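Long-range contacts in S.cerevisiae chromosome XVI reading frame ORF YPL253c (Saccharomyces cerevisiae, PDB 2O0A), which recruits the minus-end-directed motor KAR3 to microtubules and, as a heterodimer with it, cross-links antiparallel microtubules and targets or maintains it at the spindle pole body: residues 29-34 / 265-270; 43-48 / 62-67; 128-133 / 172-177; 201-206 / 221-226. All blocks are in the same frame, centred on the assembly; numbering follows the deposited sequence.

Overall arrangement
All four contacts touch one mixed beta sheet, the core of a C-terminal domain that has the kinesin motor fold but lacks a nucleotide-binding site. Contacts 1 and 2 lie together on one side of the chain's centre, their own centres about 9 Å apart, joined through Ala30 and Ile65 on adjacent strands. Contacts 3 and 4 form a second pair on the opposite side, also about 9 Å between centres, where strands 126-136 and 197-207 run side by side. Contacts 1 and 4 have centres about 21 Å apart, with strand 94-99 linking their strands across the sheet; contacts 2 and 3 are the most distant, about 32 Å between centres.

Contact 1 of 4, residues 29-34 / 265-270. With EDO (1,2-ethanediol), chain B.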
# COMPACT_ATOMS: atom_id res chain seq x y z
N TYR A 29 0.22 0.41 9.15
CA TYR A 29 -0.34 -0.85 9.59
C TYR A 29 0.70 -1.94 9.46
O TYR A 29 1.47 -1.92 8.52
CB TYR A 29 -1.53 -1.20 8.68
CG TYR A 29 -2.74 -0.34 8.96
CD1 TYR A 29 -3.83 -0.88 9.64
CD2 TYR A 29 -2.82 1.00 8.54
CE1 TYR A 29 -4.96 -0.12 9.90
CE2 TYR A 29 -3.95 1.77 8.80
CZ TYR A 29 -5.00 1.20 9.47
OH TYR A 29 -6.13 1.95 9.74
N ALA A 30 0.72 -2.87 10.42
CA ALA A 30 1.62 -4.02 10.33
C ALA A 30 0.81 -5.25 9.97
O ALA A 30 -0.21 -5.54 10.61
CB ALA A 30 2.33 -4.24 11.67
N TYR A 31 1.24 -5.97 8.94
CA TYR A 31 0.57 -7.18 8.50
C TYR A 31 1.59 -8.28 8.74
O TYR A 31 2.61 -8.35 8.05
CB TYR A 31 0.22 -7.01 7.02
CG TYR A 31 -0.74 -8.00 6.41
CD1 TYR A 31 -1.54 -8.86 7.18
CD2 TYR A 31 -0.90 -8.04 5.02
CE1 TYR A 31 -2.42 -9.75 6.59
CE2 TYR A 31 -1.79 -8.91 4.43
CZ TYR A 31 -2.55 -9.76 5.20
OH TYR A 31 -3.40 -10.62 4.56
N VAL A 32 1.33 -9.14 9.72
CA VAL A 32 2.42 -9.93 10.31
C VAL A 32 2.21 -11.42 10.18
O VAL A 32 1.08 -11.90 10.31
CB VAL A 32 2.66 -9.54 11.80
CG1 VAL A 32 2.91 -8.04 11.97
CG2 VAL A 32 1.52 -10.03 12.70
N MET A 33 3.30 -12.16 9.94
CA MET A 33 3.28 -13.62 9.98
C MET A 33 3.98 -14.08 11.26
O MET A 33 5.18 -14.35 11.25
CB MET A 33 3.96 -14.22 8.74
CG MET A 33 3.11 -14.12 7.50
SD MET A 33 1.82 -15.37 7.52
CE MET A 33 2.46 -16.50 6.29
N GLU A 34 3.22 -14.10 12.37
CA GLU A 34 3.75 -14.31 13.71
C GLU A 34 4.58 -15.59 13.79
O GLU A 34 5.63 -15.63 14.44
CB GLU A 34 2.63 -14.32 14.77
CG GLU A 34 3.16 -14.60 16.18
CD GLU A 34 2.14 -14.44 17.29
OE1 GLU A 34 1.07 -13.85 17.07
OE2 GLU A 34 2.45 -14.91 18.40
N PHE A 265 -1.32 5.42 3.00
CA PHE A 265 -1.55 4.27 3.86
C PHE A 265 -0.29 3.43 3.76
O PHE A 265 -0.04 2.82 2.71
CB PHE A 265 -2.77 3.51 3.32
CG PHE A 265 -3.26 2.36 4.18
CD1 PHE A 265 -4.57 2.38 4.69
CD2 PHE A 265 -2.47 1.21 4.41
CE1 PHE A 265 -5.09 1.31 5.43
CE2 PHE A 265 -2.98 0.14 5.18
CZ PHE A 265 -4.29 0.19 5.68
N PHE A 266 0.50 3.37 4.83
CA PHE A 266 1.70 2.52 4.82
C PHE A 266 1.35 1.15 5.36
O PHE A 266 0.71 1.03 6.40
CB PHE A 266 2.82 3.16 5.65
CG PHE A 266 3.46 4.35 4.99
CD1 PHE A 266 4.63 4.19 4.25
CD2 PHE A 266 2.89 5.62 5.08
CE1 PHE A 266 5.24 5.30 3.63
CE2 PHE A 266 3.50 6.73 4.46
CZ PHE A 266 4.66 6.56 3.74
N LEU A 267 1.81 0.13 4.65
CA LEU A 267 1.58 -1.25 5.02
C LEU A 267 2.95 -1.94 5.17
O LEU A 267 3.72 -1.99 4.21
CB LEU A 267 0.74 -1.96 3.94
CG LEU A 267 0.41 -3.42 4.26
CD1 LEU A 267 -0.43 -3.56 5.54
CD2 LEU A 267 -0.29 -4.11 3.07
N LEU A 268 3.24 -2.40 6.37
CA LEU A 268 4.53 -3.06 6.62
C LEU A 268 4.29 -4.55 6.77
O LEU A 268 3.62 -4.99 7.69
CB LEU A 268 5.23 -2.46 7.85
CG LEU A 268 6.02 -1.19 7.47
CD1 LEU A 268 5.12 -0.04 7.04
CD2 LEU A 268 6.88 -0.74 8.63
N ASN A 269 4.82 -5.31 5.82
CA ASN A 269 4.62 -6.76 5.80
C ASN A 269 5.77 -7.43 6.51
O ASN A 269 6.89 -7.46 5.99
CB ASN A 269 4.48 -7.27 4.36
CG ASN A 269 3.27 -6.69 3.66
OD1 ASN A 269 2.13 -7.15 3.87
ND2 ASN A 269 3.49 -5.67 2.82
N LEU A 270 5.49 -7.97 7.69
CA LEU A 270 6.53 -8.51 8.56
C LEU A 270 6.45 -10.02 8.57
O LEU A 270 5.54 -10.61 9.16
CB LEU A 270 6.41 -7.93 9.98
CG LEU A 270 6.27 -6.41 10.19
CD1 LEU A 270 6.21 -6.11 11.67
CD2 LEU A 270 7.41 -5.61 9.51
C1 EDO B . 1.95 -10.28 5.33
O1 EDO B . 1.75 -10.11 3.93
C2 EDO B . 3.33 -10.89 5.57
O2 EDO B . 3.75 -11.58 4.37
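A parallel strand pair in the central sheet of this kinesin-like domain brings the early strand 27-32 against strand 265-270, one of the last elements of the fold. Five backbone hydrogen bonds zip the segments together. Tyr29 N donates to Phe266 O and Tyr29 O accepts from Leu268 N at 2.8 Å; Tyr31 continues the ladder by giving its N-H to Leu268 O and taking that of Leu270, and Met33 N ends it on Leu270 O at 2.8 Å. At the start of the pair the Tyr29 and Phe265 rings form an offset stack with planes only 8° apart. Phe265 CZ sits over the rim of the tyrosine face, 3.3 Å from Tyr29 CD2, a snug overlap. Phe265 reaches it because its CG is anti to the backbone N (chi1 -173°). An alanine in place of Tyr29 would remove this stacking surface and would probably leave the Phe265 ring less firmly held. Further along the same face, Leu267 CD1 packs 3.8 Å from Tyr31 CB, and Asn269 OD1 approaches Tyr31 CD2 at 3.4 Å. A 1,2-ethanediol molecule, probably from the crystallisation liquor, lies over one face of the Tyr31 ring and donates from O1 to Asn269 OD1 at 3.0 Å. On the reverse face Val32 CG1 meets Leu270 CD1 at 3.8 Å. Tyr31 OH bonds to Val70 O and Asn269 ND2 to Leu99 O. Helix 276-289 covers Leu268 and Leu270, while strands 63-66 and 94-99 flank the pair.

Contact 2 of 4, residues 43-48 / 62-67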
# COMPACT_ATOMS: atom_id res chain seq x y z
N PHE A 43 3.07 -9.56 20.44
CA PHE A 43 2.04 -8.95 19.60
C PHE A 43 0.78 -8.68 20.38
O PHE A 43 0.20 -9.59 20.96
CB PHE A 43 1.69 -9.86 18.43
CG PHE A 43 2.85 -10.18 17.56
CD1 PHE A 43 3.15 -9.38 16.47
CD2 PHE A 43 3.65 -11.28 17.83
CE1 PHE A 43 4.25 -9.66 15.66
CE2 PHE A 43 4.75 -11.56 17.04
CZ PHE A 43 5.04 -10.77 15.95
N ASP A 44 0.38 -7.41 20.38
CA ASP A 44 -0.89 -6.99 20.96
C ASP A 44 -1.84 -6.61 19.82
O ASP A 44 -1.83 -5.48 19.33
CB ASP A 44 -0.66 -5.83 21.93
CG ASP A 44 -1.93 -5.40 22.66
OD1 ASP A 44 -3.05 -5.77 22.20
OD2 ASP A 44 -1.82 -4.70 23.69
N TYR A 45 -2.67 -7.57 19.42
CA TYR A 45 -3.55 -7.39 18.26
C TYR A 45 -4.76 -6.50 18.58
O TYR A 45 -5.40 -5.97 17.68
CB TYR A 45 -4.01 -8.76 17.74
CG TYR A 45 -2.90 -9.61 17.15
CD1 TYR A 45 -2.30 -9.28 15.94
CD2 TYR A 45 -2.46 -10.77 17.80
CE1 TYR A 45 -1.29 -10.06 15.38
CE2 TYR A 45 -1.43 -11.57 17.24
CZ TYR A 45 -0.85 -11.20 16.04
OH TYR A 45 0.13 -11.97 15.45
N GLU A 46 -5.08 -6.35 19.87
CA GLU A 46 -6.17 -5.46 20.28
C GLU A 46 -5.75 -3.99 20.26
O GLU A 46 -6.52 -3.12 19.85
CB GLU A 46 -6.71 -5.83 21.67
CG GLU A 46 -7.83 -6.86 21.67
CD GLU A 46 -9.16 -6.30 21.20
OE1 GLU A 46 -9.68 -6.78 20.18
OE2 GLU A 46 -9.69 -5.38 21.87
N ASN A 47 -4.52 -3.71 20.69
CA ASN A 47 -4.08 -2.33 20.86
C ASN A 47 -3.07 -1.88 19.82
O ASN A 47 -2.63 -0.73 19.82
CB ASN A 47 -3.51 -2.13 22.28
CG ASN A 47 -4.53 -2.44 23.36
OD1 ASN A 47 -4.33 -3.35 24.17
ND2 ASN A 47 -5.64 -1.71 23.35
N GLY A 48 -2.70 -2.81 18.93
CA GLY A 48 -1.84 -2.50 17.79
C GLY A 48 -0.41 -2.25 18.20
O GLY A 48 0.20 -1.27 17.80
N ASN A 62 -1.45 1.66 13.64
CA ASN A 62 -2.89 1.85 13.69
C ASN A 62 -3.61 0.53 13.98
O ASN A 62 -4.59 0.48 14.74
CB ASN A 62 -3.40 2.53 12.42
CG ASN A 62 -2.81 3.92 12.24
OD1 ASN A 62 -2.01 4.14 11.36
ND2 ASN A 62 -3.15 4.83 13.14
N ARG A 63 -3.10 -0.55 13.39
CA ARG A 63 -3.56 -1.90 13.70
C ARG A 63 -2.45 -2.88 13.31
O ARG A 63 -1.72 -2.65 12.34
CB ARG A 63 -4.86 -2.20 12.95
CG ARG A 63 -5.43 -3.58 13.19
CD ARG A 63 -6.92 -3.63 12.94
NE ARG A 63 -7.73 -2.93 13.95
CZ ARG A 63 -8.04 -3.43 15.15
NH1 ARG A 63 -7.59 -4.62 15.53
NH2 ARG A 63 -8.80 -2.72 15.98
N VAL A 64 -2.33 -3.95 14.09
CA VAL A 64 -1.47 -5.10 13.81
C VAL A 64 -2.38 -6.24 13.38
O VAL A 64 -3.28 -6.67 14.10
CB VAL A 64 -0.60 -5.48 15.04
CG1 VAL A 64 0.14 -6.80 14.79
CG2 VAL A 64 0.36 -4.35 15.32
N ILE A 65 -2.16 -6.70 12.15
CA ILE A 65 -3.06 -7.63 11.50
C ILE A 65 -2.39 -8.98 11.32
O ILE A 65 -1.37 -9.07 10.66
CB ILE A 65 -3.45 -7.06 10.09
CG1 ILE A 65 -4.16 -5.71 10.23
CG2 ILE A 65 -4.32 -8.04 9.34
CD1 ILE A 65 -4.17 -4.89 8.93
N PRO A 66 -2.98 -10.04 11.90
CA PRO A 66 -2.36 -11.36 11.77
C PRO A 66 -2.72 -12.07 10.46
O PRO A 66 -3.89 -12.38 10.22
CB PRO A 66 -2.93 -12.13 12.98
CG PRO A 66 -4.26 -11.49 13.22
CD PRO A 66 -4.21 -10.07 12.70
N HIS A 67 -1.71 -12.33 9.64
CA HIS A 67 -1.89 -13.01 8.36
C HIS A 67 -2.47 -14.44 8.48
O HIS A 67 -3.16 -14.89 7.58
CB HIS A 67 -0.57 -13.03 7.58
CG HIS A 67 -0.72 -13.45 6.15
ND1 HIS A 67 -0.77 -12.54 5.11
CD2 HIS A 67 -0.79 -14.68 5.58
CE1 HIS A 67 -0.90 -13.20 3.97
NE2 HIS A 67 -0.91 -14.49 4.23
O HOH W 1 -4.12 -4.03 16.45
O HOH W 2 -9.29 -5.31 18.07
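Apolar packing carries most of this contact, which fastens the turn after strand 41-44 to strand 63-66. Tyr45 turns its CD1-CE1 rim to Val64, where CE1 meets Val64 CG1 at 3.6 Å, while Pro66 CG comes over one ring face in a CH-pi contact, 25° off the normal. Val64 O lies at the ring edge, 3.3 Å from Tyr45 CD1. The other branch of Val64, CG2, presses on the backbone of Gly48, 3.6 Å from Gly48 C. Water carries the polar links. One molecule donates to Tyr45 O at 2.6 Å and accepts from Val64 N at 3.0 Å; a second accepts from Arg63 NH1 and donates to Glu46 OE1 at 2.6 Å. Within the turn, Asp44 OD1 accepts from Asn47 N at 2.9 Å, an Asx motif. Beside the contact, Tyr45 OH bonds directly to Glu34 OE1, and Arg63 NE forms a salt bridge with Glu16. An alanine in place of Tyr45 would lose the ring that packs its edge on Val64 and its face on Pro66, together with the hydroxyl at Glu34, and would probably weaken the hold of the turn on strand 63-66. Strand 41-44 belongs to a small three-stranded sheet, consistent with the lobe that kinesins insert between their first two core strands. Between these two segments the hold thus rests on apolar fit and bridging water, not on a strand-to-strand ladder.

Contact 3 of 4, residues 128-133 / 172-177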
# COMPACT_ATOMS: atom_id res chain seq x y z
N ILE A 128 -12.24 1.78 -14.79
CA ILE A 128 -10.98 1.64 -14.05
C ILE A 128 -9.82 1.37 -15.00
O ILE A 128 -9.90 0.47 -15.84
CB ILE A 128 -11.09 0.49 -12.99
CG1 ILE A 128 -12.23 0.80 -12.03
CG2 ILE A 128 -9.77 0.32 -12.24
CD1 ILE A 128 -12.55 -0.31 -11.05
N THR A 129 -8.75 2.16 -14.88
CA THR A 129 -7.55 1.92 -15.68
C THR A 129 -6.36 1.56 -14.80
O THR A 129 -6.36 1.83 -13.61
CB THR A 129 -7.14 3.17 -16.48
OG1 THR A 129 -6.61 4.16 -15.59
CG2 THR A 129 -8.34 3.75 -17.20
N LEU A 130 -5.36 0.94 -15.42
CA LEU A 130 -4.16 0.56 -14.69
C LEU A 130 -2.90 0.73 -15.54
O LEU A 130 -2.91 0.42 -16.73
CB LEU A 130 -4.29 -0.89 -14.19
CG LEU A 130 -3.21 -1.43 -13.23
CD1 LEU A 130 -3.79 -2.42 -12.20
CD2 LEU A 130 -2.06 -2.07 -14.00
N GLN A 131 -1.87 1.24 -14.90
CA GLN A 131 -0.49 1.22 -15.42
C GLN A 131 0.40 0.62 -14.36
O GLN A 131 0.08 0.70 -13.17
CB GLN A 131 -0.01 2.64 -15.72
CG GLN A 131 -0.84 3.33 -16.80
CD GLN A 131 -0.51 4.78 -16.91
OE1 GLN A 131 -0.93 5.58 -16.08
NE2 GLN A 131 0.25 5.14 -17.93
N PHE A 132 1.50 0.02 -14.78
CA PHE A 132 2.39 -0.67 -13.84
C PHE A 132 3.80 -0.55 -14.38
O PHE A 132 4.10 -1.07 -15.45
CB PHE A 132 1.92 -2.14 -13.73
CG PHE A 132 2.72 -3.01 -12.79
CD1 PHE A 132 3.57 -2.49 -11.83
CD2 PHE A 132 2.55 -4.39 -12.86
CE1 PHE A 132 4.29 -3.34 -10.96
CE2 PHE A 132 3.25 -5.24 -12.00
CZ PHE A 132 4.12 -4.73 -11.07
N VAL A 133 4.65 0.16 -13.64
CA VAL A 133 6.05 0.31 -14.02
C VAL A 133 6.96 -0.12 -12.87
O VAL A 133 6.52 -0.22 -11.73
CB VAL A 133 6.40 1.76 -14.42
CG1 VAL A 133 5.53 2.23 -15.58
CG2 VAL A 133 6.27 2.69 -13.23
N VAL A 172 -4.04 0.15 -19.46
CA VAL A 172 -5.09 -0.81 -19.77
C VAL A 172 -6.37 -0.40 -19.06
O VAL A 172 -6.36 -0.01 -17.90
CB VAL A 172 -4.70 -2.23 -19.35
CG1 VAL A 172 -5.82 -3.22 -19.62
CG2 VAL A 172 -3.41 -2.68 -20.07
N ILE A 173 -7.49 -0.50 -19.78
CA ILE A 173 -8.80 -0.36 -19.16
C ILE A 173 -9.26 -1.74 -18.70
O ILE A 173 -9.35 -2.67 -19.50
CB ILE A 173 -9.80 0.26 -20.14
CG1 ILE A 173 -9.34 1.67 -20.51
CG2 ILE A 173 -11.18 0.27 -19.50
CD1 ILE A 173 -10.16 2.35 -21.59
N ILE A 174 -9.51 -1.89 -17.39
CA ILE A 174 -9.85 -3.18 -16.82
C ILE A 174 -11.37 -3.43 -16.83
O ILE A 174 -12.12 -2.68 -16.21
CB ILE A 174 -9.35 -3.31 -15.36
CG1 ILE A 174 -7.86 -3.03 -15.28
CG2 ILE A 174 -9.70 -4.70 -14.79
CD1 ILE A 174 -7.30 -3.25 -13.88
N GLU A 175 -11.81 -4.47 -17.53
CA GLU A 175 -13.23 -4.84 -17.55
C GLU A 175 -13.50 -5.98 -16.58
O GLU A 175 -14.47 -5.95 -15.82
CB GLU A 175 -13.66 -5.26 -18.96
CG GLU A 175 -13.31 -4.29 -20.08
CD GLU A 175 -14.15 -3.02 -20.07
OE1 GLU A 175 -15.17 -2.96 -19.34
OE2 GLU A 175 -13.79 -2.07 -20.81
N ASN A 176 -12.64 -6.99 -16.61
CA ASN A 176 -12.82 -8.20 -15.81
C ASN A 176 -11.56 -8.53 -15.01
O ASN A 176 -10.90 -9.55 -15.24
CB ASN A 176 -13.23 -9.38 -16.70
CG ASN A 176 -14.46 -9.08 -17.55
OD1 ASN A 176 -15.51 -8.68 -17.04
ND2 ASN A 176 -14.33 -9.27 -18.86
N GLY A 177 -11.21 -7.65 -14.08
CA GLY A 177 -10.11 -7.87 -13.15
C GLY A 177 -8.83 -8.35 -13.81
O GLY A 177 -8.40 -7.79 -14.82
O HOH W 3 -13.59 -0.55 -15.85
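Ile174, Leu130 and Ile128 have the most surface buried where the short strand 172-174 pairs antiparallel with strand 126-136 in the mixed central sheet of the kinesin motor fold. Ile174 works through its long branch: CG1 is anti to the carbonyl carbon (chi1 -55°) and the branch stays extended, so that CD1 crosses obliquely to Leu130, 3.8 Å from Leu130 CB and 4.0 Å from Leu130 CD1. Its backbone N donates to Ile128 O at 2.9 Å, nearly along the C=O axis. Ile128 N and Ile174 O are instead joined through one water, which accepts from Ile128 N at 2.9 Å and donates to Ile174 O at 2.6 Å. The close contacts of Ile128 are made by its carbonyl O; its side chain lies on the same face of the sheet as those of Leu130 and Ile174. Leu130 has a fuller bond pair with Val172: Leu130 N donates to Val172 O at 2.8 Å, and Val172 N returns a straight bond to Leu130 O, 171° at the hydrogen. Next to this pair, on the reverse face, Thr129 faces Ile173 in a non-hydrogen-bonded pair, its CG2 4.0 Å from Ile173 CG1. Thr129 turns its OG1 into the crowded position between the backbone N and the carbonyl carbon (chi1 72°), where it bonds to Gln204 OE1 of the next strand. Strand 197-207 lies beside strand 126-136, and helix 105-116 packs under the apolar face, with Ala116 against Ile128 and Ile174 and Ile112 against Leu130.

Contact 4 of 4, residues 201-206 / 221-226; sequences IKVQFF and VDFYFI
Lys202 stretches fully extended alongside Tyr224, its CD 3.9 Å from Tyr224 CE1 and its CE 3.8 Å from Tyr224 OH, aliphatic chain and ring pointing the same way. Both polar ends bind Ile165, the ammonium at its O and the hydroxyl at its N. On the same face a single water ties three side chains together: it accepts from Lys202 NZ and from Gln204 NE2, the latter at 2.7 Å, and donates to Asp222 OD1 at 2.8 Å. Thr129 OG1 holds Gln204 OE1. Lys202 NZ and Asp222 OD1 stay 4.5 Å apart, beyond a salt bridge, so the water mediates between the opposite charges, which would probably favour the ionised form of each. The two segments are antiparallel strands of the central sheet of the motor fold, joined by six backbone hydrogen bonds in three two-way pairs: Ile201 with Phe225, Val203 with Phe223, Phe205 with Val221. The middle pair includes the straightest, Val203 N to Phe223 O, 176° at the hydrogen; in the last pair Val221 N meets Phe205 O from above the carbonyl plane. The reverse face is apolar. Phe223, its CG anti to the backbone N (chi1 165°), turns a ring edge to Val203, CD2 3.9 Å from Val203 CB. Phe205 reaches along the sheet and sets its own ring edge against Phe223, CE2 3.8 Å from Phe223 CB. Ile201 CB packs 4.0 Å from Phe225 CB. Leu111 of helix 105-116 touches Phe223 and Phe225, and Leu115 touches Phe205.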
# COMPACT_ATOMS: atom_id res chain seq x y z
N ILE A 201 2.08 1.08 -9.32
CA ILE A 201 0.85 0.82 -10.03
C ILE A 201 -0.03 2.05 -9.87
O ILE A 201 -0.25 2.49 -8.77
CB ILE A 201 0.16 -0.46 -9.52
CG1 ILE A 201 0.85 -1.66 -10.17
CG2 ILE A 201 -1.35 -0.47 -9.84
CD1 ILE A 201 0.41 -3.01 -9.66
N LYS A 202 -0.46 2.62 -10.99
CA LYS A 202 -1.36 3.77 -10.94
C LYS A 202 -2.70 3.32 -11.49
O LYS A 202 -2.79 2.77 -12.60
CB LYS A 202 -0.80 4.94 -11.77
CG LYS A 202 -1.77 6.12 -11.82
CD LYS A 202 -1.19 7.23 -12.65
CE LYS A 202 -2.14 8.44 -12.57
NZ LYS A 202 -1.78 9.50 -13.57
N VAL A 203 -3.75 3.52 -10.69
CA VAL A 203 -5.11 3.16 -11.08
C VAL A 203 -5.90 4.46 -11.15
O VAL A 203 -5.83 5.29 -10.23
CB VAL A 203 -5.74 2.18 -10.04
CG1 VAL A 203 -7.21 1.92 -10.37
CG2 VAL A 203 -4.95 0.87 -9.98
N GLN A 204 -6.65 4.66 -12.23
CA GLN A 204 -7.54 5.81 -12.32
C GLN A 204 -8.98 5.31 -12.23
O GLN A 204 -9.33 4.32 -12.87
CB GLN A 204 -7.36 6.54 -13.64
CG GLN A 204 -5.97 7.09 -13.88
CD GLN A 204 -5.86 7.73 -15.26
OE1 GLN A 204 -5.98 7.05 -16.29
NE2 GLN A 204 -5.68 9.03 -15.27
N PHE A 205 -9.79 6.01 -11.46
CA PHE A 205 -11.21 5.71 -11.33
C PHE A 205 -12.00 6.84 -12.00
O PHE A 205 -12.05 7.93 -11.46
CB PHE A 205 -11.61 5.62 -9.85
CG PHE A 205 -10.97 4.47 -9.10
CD1 PHE A 205 -11.61 3.22 -9.04
CD2 PHE A 205 -9.75 4.64 -8.47
CE1 PHE A 205 -11.01 2.12 -8.35
CE2 PHE A 205 -9.15 3.57 -7.76
CZ PHE A 205 -9.78 2.31 -7.72
N PHE A 206 -12.59 6.57 -13.17
CA PHE A 206 -13.36 7.57 -13.90
C PHE A 206 -14.84 7.35 -13.61
O PHE A 206 -15.39 6.31 -13.96
CB PHE A 206 -13.14 7.42 -15.40
CG PHE A 206 -11.79 7.84 -15.86
CD1 PHE A 206 -11.54 9.18 -16.17
CD2 PHE A 206 -10.75 6.92 -15.96
CE1 PHE A 206 -10.28 9.59 -16.61
CE2 PHE A 206 -9.49 7.34 -16.39
CZ PHE A 206 -9.26 8.67 -16.71
N VAL A 221 -10.27 9.95 -10.06
CA VAL A 221 -9.56 9.87 -8.78
C VAL A 221 -8.40 8.93 -9.02
O VAL A 221 -8.59 7.86 -9.60
CB VAL A 221 -10.47 9.33 -7.65
CG1 VAL A 221 -9.72 9.21 -6.34
CG2 VAL A 221 -11.70 10.25 -7.48
N ASP A 222 -7.20 9.35 -8.60
CA ASP A 222 -5.98 8.56 -8.80
C ASP A 222 -5.63 7.80 -7.55
O ASP A 222 -5.70 8.34 -6.44
CB ASP A 222 -4.80 9.47 -9.14
CG ASP A 222 -5.00 10.26 -10.43
OD1 ASP A 222 -5.66 9.76 -11.36
OD2 ASP A 222 -4.48 11.39 -10.49
N PHE A 223 -5.24 6.54 -7.75
CA PHE A 223 -4.73 5.68 -6.68
C PHE A 223 -3.36 5.14 -7.07
O PHE A 223 -3.19 4.68 -8.20
CB PHE A 223 -5.71 4.53 -6.45
CG PHE A 223 -5.12 3.41 -5.63
CD1 PHE A 223 -4.81 3.63 -4.29
CD2 PHE A 223 -4.87 2.15 -6.20
CE1 PHE A 223 -4.24 2.63 -3.51
CE2 PHE A 223 -4.30 1.12 -5.43
CZ PHE A 223 -3.98 1.36 -4.08
N TYR A 224 -2.40 5.16 -6.14
CA TYR A 224 -1.05 4.65 -6.41
C TYR A 224 -0.73 3.54 -5.44
O TYR A 224 -0.79 3.75 -4.23
CB TYR A 224 0.00 5.76 -6.27
CG TYR A 224 -0.29 6.97 -7.12
CD1 TYR A 224 0.32 7.13 -8.36
CD2 TYR A 224 -1.17 7.95 -6.66
CE1 TYR A 224 0.05 8.26 -9.15
CE2 TYR A 224 -1.45 9.07 -7.44
CZ TYR A 224 -0.84 9.21 -8.67
OH TYR A 224 -1.10 10.33 -9.43
N PHE A 225 -0.37 2.38 -5.98
CA PHE A 225 0.12 1.27 -5.18
C PHE A 225 1.62 1.17 -5.38
O PHE A 225 2.11 0.90 -6.48
CB PHE A 225 -0.58 -0.02 -5.61
CG PHE A 225 -0.11 -1.26 -4.91
CD1 PHE A 225 -0.06 -1.34 -3.53
CD2 PHE A 225 0.22 -2.39 -5.66
CE1 PHE A 225 0.35 -2.51 -2.88
CE2 PHE A 225 0.63 -3.57 -5.02
CZ PHE A 225 0.69 -3.64 -3.63
N ILE A 226 2.36 1.43 -4.30
CA ILE A 226 3.81 1.45 -4.34
C ILE A 226 4.32 0.17 -3.68
O ILE A 226 3.92 -0.15 -2.57
CB ILE A 226 4.36 2.70 -3.60
CG1 ILE A 226 3.85 3.98 -4.25
CG2 ILE A 226 5.89 2.62 -3.49
CD1 ILE A 226 4.23 4.14 -5.72
O HOH W 4 -4.39 10.72 -13.63